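Side-chain contacts in SusD homolog (Bacteroides thetaiotaomicron, PDB 3SGH), which probably binds glycans at the cell surface as a SusD-like outer-membrane lipoprotein, helping to deliver them for uptake: residues A[38-43]-A[238-243]; A[44-49]-A[64-69]; A[54-57]-A[61-64]. All coordinates share one frame; numbering follows the deposited sequence. Where two conformers were deposited one is given.

Interaction 1. Residues A[38-43]-A[238-243]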
# COMPACT_ATOMS: atom_id res chain seq x y z
N GLU A 38 9.48 -5.18 7.56
CA GLU A 38 8.20 -5.73 8.07
C GLU A 38 6.99 -5.27 7.27
O GLU A 38 6.11 -6.07 6.95
CB GLU A 38 8.03 -5.38 9.54
CG GLU A 38 9.09 -6.06 10.45
CD GLU A 38 9.15 -5.44 11.87
OE1 GLU A 38 8.31 -4.60 12.20
OE2 GLU A 38 10.06 -5.81 12.63
N ILE A 39 6.94 -3.99 6.93
CA ILE A 39 5.81 -3.42 6.23
C ILE A 39 5.98 -3.39 4.72
O ILE A 39 5.02 -3.61 3.98
CB ILE A 39 5.53 -1.98 6.80
CG1 ILE A 39 5.18 -2.05 8.30
CG2 ILE A 39 4.43 -1.22 5.97
CD1 ILE A 39 3.80 -2.72 8.62
N ASN A 40 7.18 -3.07 4.25
CA ASN A 40 7.42 -2.87 2.85
C ASN A 40 7.99 -4.08 2.13
O ASN A 40 7.98 -4.08 0.92
CB ASN A 40 8.34 -1.67 2.60
CG ASN A 40 7.70 -0.35 3.03
OD1 ASN A 40 6.49 -0.17 2.88
ND2 ASN A 40 8.50 0.57 3.53
N CYS A 41 8.46 -5.11 2.84
CA CYS A 41 9.18 -6.21 2.18
C CYS A 41 8.85 -7.63 2.60
O CYS A 41 9.67 -8.55 2.36
CB CYS A 41 10.70 -6.02 2.34
SG CYS A 41 11.40 -4.36 1.90
N MSE A 42 7.67 -7.85 3.18
CA MSE A 42 7.27 -9.17 3.68
C MSE A 42 5.93 -9.56 3.03
O MSE A 42 5.90 -10.02 1.88
CB MSE A 42 7.20 -9.19 5.23
CG MSE A 42 8.56 -9.06 5.93
SE MSE A 42 9.85 -10.49 5.60
CE MSE A 42 9.31 -11.79 6.96
N TRP A 43 4.83 -9.35 3.76
CA TRP A 43 3.52 -9.55 3.15
C TRP A 43 3.32 -8.65 1.95
O TRP A 43 2.46 -8.91 1.11
CB TRP A 43 2.35 -9.39 4.16
CG TRP A 43 2.37 -8.06 4.86
CD1 TRP A 43 2.88 -7.81 6.09
CD2 TRP A 43 1.93 -6.79 4.35
NE1 TRP A 43 2.79 -6.49 6.38
CE2 TRP A 43 2.22 -5.83 5.34
CE3 TRP A 43 1.34 -6.37 3.15
CZ2 TRP A 43 1.95 -4.45 5.16
CZ3 TRP A 43 1.07 -4.99 2.98
CH2 TRP A 43 1.36 -4.07 3.98
N ASN A 238 17.68 5.26 3.49
CA ASN A 238 16.44 4.53 3.43
C ASN A 238 16.61 3.06 3.82
O ASN A 238 17.70 2.49 3.71
CB ASN A 238 15.69 4.74 2.10
CG ASN A 238 16.39 4.09 0.91
OD1 ASN A 238 16.47 2.87 0.86
ND2 ASN A 238 16.80 4.90 -0.11
N GLY A 239 15.55 2.49 4.31
CA GLY A 239 15.55 1.09 4.72
C GLY A 239 15.64 0.11 3.58
O GLY A 239 16.19 -0.96 3.76
N TYR A 240 15.12 0.48 2.41
CA TYR A 240 15.17 -0.44 1.26
C TYR A 240 16.60 -0.73 0.91
O TYR A 240 16.92 -1.87 0.58
CB TYR A 240 14.44 0.11 0.06
CG TYR A 240 12.91 0.05 0.06
CD1 TYR A 240 12.22 -1.14 -0.09
CD2 TYR A 240 12.17 1.23 0.15
CE1 TYR A 240 10.88 -1.18 -0.16
CE2 TYR A 240 10.79 1.20 0.07
CZ TYR A 240 10.14 0.00 -0.10
OH TYR A 240 8.77 -0.06 -0.21
N ALA A 241 17.47 0.28 0.96
CA ALA A 241 18.86 0.07 0.57
C ALA A 241 19.54 -0.92 1.55
O ALA A 241 20.35 -1.76 1.13
CB ALA A 241 19.60 1.36 0.50
N ILE A 242 19.16 -0.84 2.83
CA ILE A 242 19.70 -1.75 3.83
C ILE A 242 19.15 -3.19 3.54
O ILE A 242 19.95 -4.12 3.44
CB ILE A 242 19.40 -1.28 5.28
CG1 ILE A 242 20.09 0.09 5.53
CG2 ILE A 242 19.90 -2.38 6.30
CD1 ILE A 242 19.56 0.88 6.76
N VAL A 243 17.83 -3.37 3.48
CA VAL A 243 17.24 -4.69 3.22
C VAL A 243 17.78 -5.28 1.91
O VAL A 243 18.19 -6.45 1.84
CB VAL A 243 15.72 -4.62 3.28
CG1 VAL A 243 15.08 -6.00 3.05
CG2 VAL A 243 15.28 -4.03 4.65
O HOH W 1 6.85 -2.16 -0.77
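The hydroxyl of Tyr240 reaches the end of helix 33-40 through a water. The water donates to Asn40 O at 2.8 Å and lies 2.9 Å from Tyr240 OH, in the plane of the ring at its edge. The contact joins the C-terminal end of helix 33-40 to the first turn of helix 239-245, inside the SusD-like fold. Asn238 is the N-cap of the second helix: its OD1 accepts from Ala241 N at 2.8 Å, with an N-H...O angle of 149°. The Tyr240 side chain crosses that of Asn40 at about a right angle, yet ring and amide planes are only 17° apart. Asn40 CB touches Tyr240 OH at 3.3 Å. The Asn40 amide is held from elsewhere, its ND2 bonding to Ala29 O. Cys41, where the chain leaves helical geometry, adds a sulfur-aromatic contact, with SG 4.8 Å from the Tyr240 ring centroid and oblique to it. Pro420 and Cys36 also touch the tyrosine. A leucine in place of Tyr240 would probably leave the bridging water without its mate on this side and open a gap beside Asn40 CB and Cys41 SG. Val243 places CG1 anti to its backbone N (chi1 -178°), which turns this methyl toward the cysteine. The sulfur thus lies between ring and methyl, 3.8 Å from Tyr240 CE1 and 4.2 Å from Val243 CG1.

Interaction 2. Residues A[44-49]-A[64-69]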
# COMPACT_ATOMS: atom_id res chain seq x y z
N ALA A 44 4.10 -7.57 1.85
CA ALA A 44 4.01 -6.67 0.70
C ALA A 44 4.17 -7.37 -0.65
O ALA A 44 3.75 -6.83 -1.68
CB ALA A 44 5.07 -5.54 0.82
N SER A 45 4.84 -8.53 -0.66
CA SER A 45 4.97 -9.28 -1.89
C SER A 45 3.61 -9.67 -2.49
O SER A 45 3.52 -9.93 -3.69
CB SER A 45 5.88 -10.51 -1.70
OG SER A 45 7.19 -10.09 -1.32
N PHE A 46 2.57 -9.68 -1.68
CA PHE A 46 1.23 -9.93 -2.20
C PHE A 46 0.71 -8.80 -3.12
O PHE A 46 -0.33 -8.98 -3.75
CB PHE A 46 0.20 -10.12 -1.06
CG PHE A 46 0.56 -11.21 -0.09
CD1 PHE A 46 1.31 -12.31 -0.48
CD2 PHE A 46 0.10 -11.15 1.20
CE1 PHE A 46 1.64 -13.30 0.41
CE2 PHE A 46 0.41 -12.16 2.15
CZ PHE A 46 1.17 -13.21 1.77
N SER A 47 1.39 -7.65 -3.11
CA SER A 47 1.12 -6.58 -4.05
C SER A 47 1.91 -6.67 -5.35
O SER A 47 1.73 -5.78 -6.21
CB SER A 47 1.37 -5.21 -3.40
OG SER A 47 0.45 -4.98 -2.34
N GLY A 48 2.79 -7.66 -5.50
CA GLY A 48 3.38 -7.97 -6.82
C GLY A 48 4.52 -7.10 -7.30
O GLY A 48 4.91 -7.22 -8.46
N GLN A 49 5.05 -6.22 -6.43
CA GLN A 49 6.12 -5.27 -6.81
C GLN A 49 7.51 -5.61 -6.27
O GLN A 49 8.52 -5.47 -6.96
CB GLN A 49 5.77 -3.85 -6.37
CG GLN A 49 4.40 -3.36 -6.70
CD GLN A 49 4.25 -1.87 -6.48
OE1 GLN A 49 4.72 -1.35 -5.50
NE2 GLN A 49 3.60 -1.17 -7.43
N ALA A 64 5.38 -15.79 1.72
CA ALA A 64 5.25 -15.90 0.25
C ALA A 64 4.37 -17.04 -0.17
O ALA A 64 3.79 -17.00 -1.26
CB ALA A 64 6.64 -16.02 -0.43
N TYR A 65 4.29 -18.07 0.68
CA TYR A 65 3.41 -19.23 0.41
C TYR A 65 2.20 -19.26 1.38
O TYR A 65 1.55 -20.30 1.58
CB TYR A 65 4.22 -20.53 0.50
CG TYR A 65 5.53 -20.57 -0.27
CD1 TYR A 65 6.69 -20.07 0.28
CD2 TYR A 65 5.61 -21.18 -1.54
CE1 TYR A 65 7.90 -20.18 -0.37
CE2 TYR A 65 6.77 -21.26 -2.20
CZ TYR A 65 7.95 -20.77 -1.63
OH TYR A 65 9.18 -20.87 -2.26
N TYR A 66 1.94 -18.10 1.99
CA TYR A 66 0.74 -17.85 2.77
C TYR A 66 0.74 -18.57 4.09
O TYR A 66 -0.29 -18.85 4.60
CB TYR A 66 -0.53 -18.24 1.98
CG TYR A 66 -0.53 -17.82 0.52
CD1 TYR A 66 -0.06 -16.58 0.10
CD2 TYR A 66 -1.00 -18.69 -0.45
CE1 TYR A 66 -0.05 -16.25 -1.26
CE2 TYR A 66 -1.00 -18.35 -1.80
CZ TYR A 66 -0.55 -17.14 -2.20
OH TYR A 66 -0.54 -16.85 -3.56
N ASN A 67 1.92 -18.87 4.64
CA ASN A 67 1.96 -19.59 5.90
C ASN A 67 3.09 -19.09 6.83
O ASN A 67 3.93 -19.86 7.31
CB ASN A 67 2.08 -21.09 5.66
CG ASN A 67 1.59 -21.90 6.81
OD1 ASN A 67 0.49 -21.68 7.30
ND2 ASN A 67 2.40 -22.88 7.26
N ALA A 68 3.08 -17.79 7.07
CA ALA A 68 4.05 -17.17 7.98
C ALA A 68 3.96 -17.68 9.40
O ALA A 68 2.87 -18.02 9.92
CB ALA A 68 3.90 -15.64 8.00
N SER A 69 5.11 -17.63 10.07
CA SER A 69 5.23 -17.81 11.50
C SER A 69 4.42 -16.78 12.26
O SER A 69 4.07 -15.75 11.74
CB SER A 69 6.70 -17.68 11.92
OG SER A 69 7.16 -16.34 11.75
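Phe46 and Tyr66 meet obliquely, with ring planes at 57° and centroids 5.7 Å apart. The pair is therefore neither a parallel stack nor a T-shaped one. Phe46 offers one corner of its ring. Its CE1 comes to the edge of the Tyr66 ring, near the ring plane, and lies 3.7 Å from Tyr66 CD1. The same CE1 is 3.8 Å from Tyr66 CE1, so it faces one C-C bond of the tyrosine rim. Phe46 CZ is a little farther, 4.0 Å from Tyr66 CD1. Phe46 holds CG anti to its carbonyl carbon (chi1 -56°), and this carries the ring from the 3-10 segment that runs through 44-47 across to the second loop. Ala64 adds a looser backbone contact, its CA 4.5 Å from Phe46 CE1. The contact is apolar; the phenol of Tyr66 is engaged elsewhere, where OH bonds to Ala440 N. Gln454 and Pro439 pack on Phe46 and Tyr66 respectively. Tyr66 lies in the loop leading to helix 70-73. The arrangement is a buried aromatic pair between two loops on either side of strand 50-52 in sequence, part of the loop packing in this SusD-like fold.

Interaction 3. Residues A[54-57]-A[61-64]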
# COMPACT_ATOMS: atom_id res chain seq x y z
N ALA A 54 14.45 -14.32 0.99
CA ALA A 54 14.96 -15.03 2.15
C ALA A 54 13.94 -16.08 2.55
O ALA A 54 12.77 -16.02 2.12
CB ALA A 54 15.13 -14.04 3.31
N ASN A 55 14.36 -17.05 3.38
CA ASN A 55 13.40 -17.98 3.97
C ASN A 55 13.51 -18.11 5.51
O ASN A 55 12.67 -18.75 6.15
CB ASN A 55 13.44 -19.34 3.29
CG ASN A 55 14.60 -20.13 3.67
OD1 ASN A 55 14.53 -20.94 4.63
ND2 ASN A 55 15.70 -19.96 2.91
N TRP A 56 14.51 -17.47 6.10
CA TRP A 56 14.65 -17.38 7.56
C TRP A 56 14.67 -18.74 8.24
O TRP A 56 14.16 -18.88 9.34
CB TRP A 56 13.57 -16.50 8.17
CG TRP A 56 13.52 -15.13 7.53
CD1 TRP A 56 14.32 -14.07 7.80
CD2 TRP A 56 12.66 -14.72 6.46
NE1 TRP A 56 14.02 -13.02 6.98
CE2 TRP A 56 12.98 -13.39 6.15
CE3 TRP A 56 11.65 -15.35 5.73
CZ2 TRP A 56 12.31 -12.67 5.18
CZ3 TRP A 56 10.99 -14.64 4.74
CH2 TRP A 56 11.37 -13.32 4.45
N SER A 57 15.30 -19.69 7.57
CA SER A 57 15.36 -21.10 7.98
C SER A 57 14.00 -21.72 8.16
O SER A 57 13.88 -22.75 8.88
CB SER A 57 16.14 -21.26 9.29
OG SER A 57 17.42 -20.68 9.22
N ASN A 61 7.45 -22.22 4.80
CA ASN A 61 6.52 -21.74 5.85
C ASN A 61 6.83 -20.28 6.15
O ASN A 61 7.31 -19.91 7.23
CB ASN A 61 6.56 -22.64 7.08
CG ASN A 61 5.88 -23.95 6.80
OD1 ASN A 61 4.72 -23.96 6.40
ND2 ASN A 61 6.62 -25.07 6.94
N ILE A 62 6.47 -19.47 5.18
CA ILE A 62 6.76 -18.03 5.16
C ILE A 62 5.63 -17.32 4.45
O ILE A 62 4.76 -17.98 3.84
CB ILE A 62 8.14 -17.69 4.48
CG1 ILE A 62 8.20 -18.20 3.04
CG2 ILE A 62 9.35 -18.23 5.34
CD1 ILE A 62 9.52 -17.92 2.32
N PHE A 63 5.60 -15.99 4.53
CA PHE A 63 4.51 -15.22 3.93
C PHE A 63 4.29 -15.57 2.46
O PHE A 63 3.16 -15.60 2.00
CB PHE A 63 4.79 -13.70 4.02
CG PHE A 63 4.17 -13.02 5.22
CD1 PHE A 63 2.80 -13.05 5.43
CD2 PHE A 63 4.96 -12.34 6.13
CE1 PHE A 63 2.23 -12.40 6.52
CE2 PHE A 63 4.38 -11.68 7.19
CZ PHE A 63 3.02 -11.74 7.39
N ALA A 64 5.38 -15.79 1.72
CA ALA A 64 5.25 -15.90 0.25
C ALA A 64 4.37 -17.04 -0.17
O ALA A 64 3.79 -17.00 -1.26
CB ALA A 64 6.64 -16.02 -0.43
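Ile62 sets its CG2 methyl against the edge of the Trp56 indole, near the ring plane. CG2 lies 3.7 Å from Trp56 CE3 and 4.0 Å from Trp56 CZ3, so the benzene half of the indole does the touching. The two segments belong to one irregular loop between strand 50-52 and helix 70-73 of the SusD-like fold. Only three residues separate them, so the chain folds back on itself here. The two side chains cross at about a right angle. Ile62 is the buried member and points toward the other segment. Its CG1 sits between the backbone N and the carbonyl carbon (chi1 58°), a crowded position, while CG2 lies anti to the carbonyl carbon. The two branches thus reach different parts of segment 54-57. CG2 also packs on the backbone, 3.5 Å from Asn55 O. CD1 goes the other way along the chain and lies 3.8 Å from Ala54 O.

One face of the indole is covered from within its own segment, where Ala54 CB stands 3.5 Å above the plane, offset toward the rim. Beyond the two segments, His72 meets Trp56 edge-to-face, and Trp56 NE1 makes a weak hydrogen bond to Glu248 OE1. The Asn55 amide is tied down at both ends: ND2 donates to Pro293 O, and OD1 accepts from Gly59 N in the short link between the two segments. That leaves its aliphatic base to the isoleucine, with Asn55 CB 4.3 Å from Ile62 CD1.

Along the chain, interaction 1 opens with residues 38-43 and closes with 238-243, and the other two contacts fall between them in sequence. Segment 44-49 of interaction 2 follows directly on 38-43. Interactions 2 and 3 share Ala64 and have centres about 9 Å apart. Interaction 1 lies about 13 Å from interaction 2 and 15 Å from interaction 3, centre to centre. Trp43 packs on Phe63, joining interaction 1 to interaction 3. Asn67 ND2 meets Asn61 OD1 at 2.7 Å, tying interaction 2 to interaction 3. Together they pack helices 33-40 and 239-245 with the loops around strand 50-52 into one continuous region.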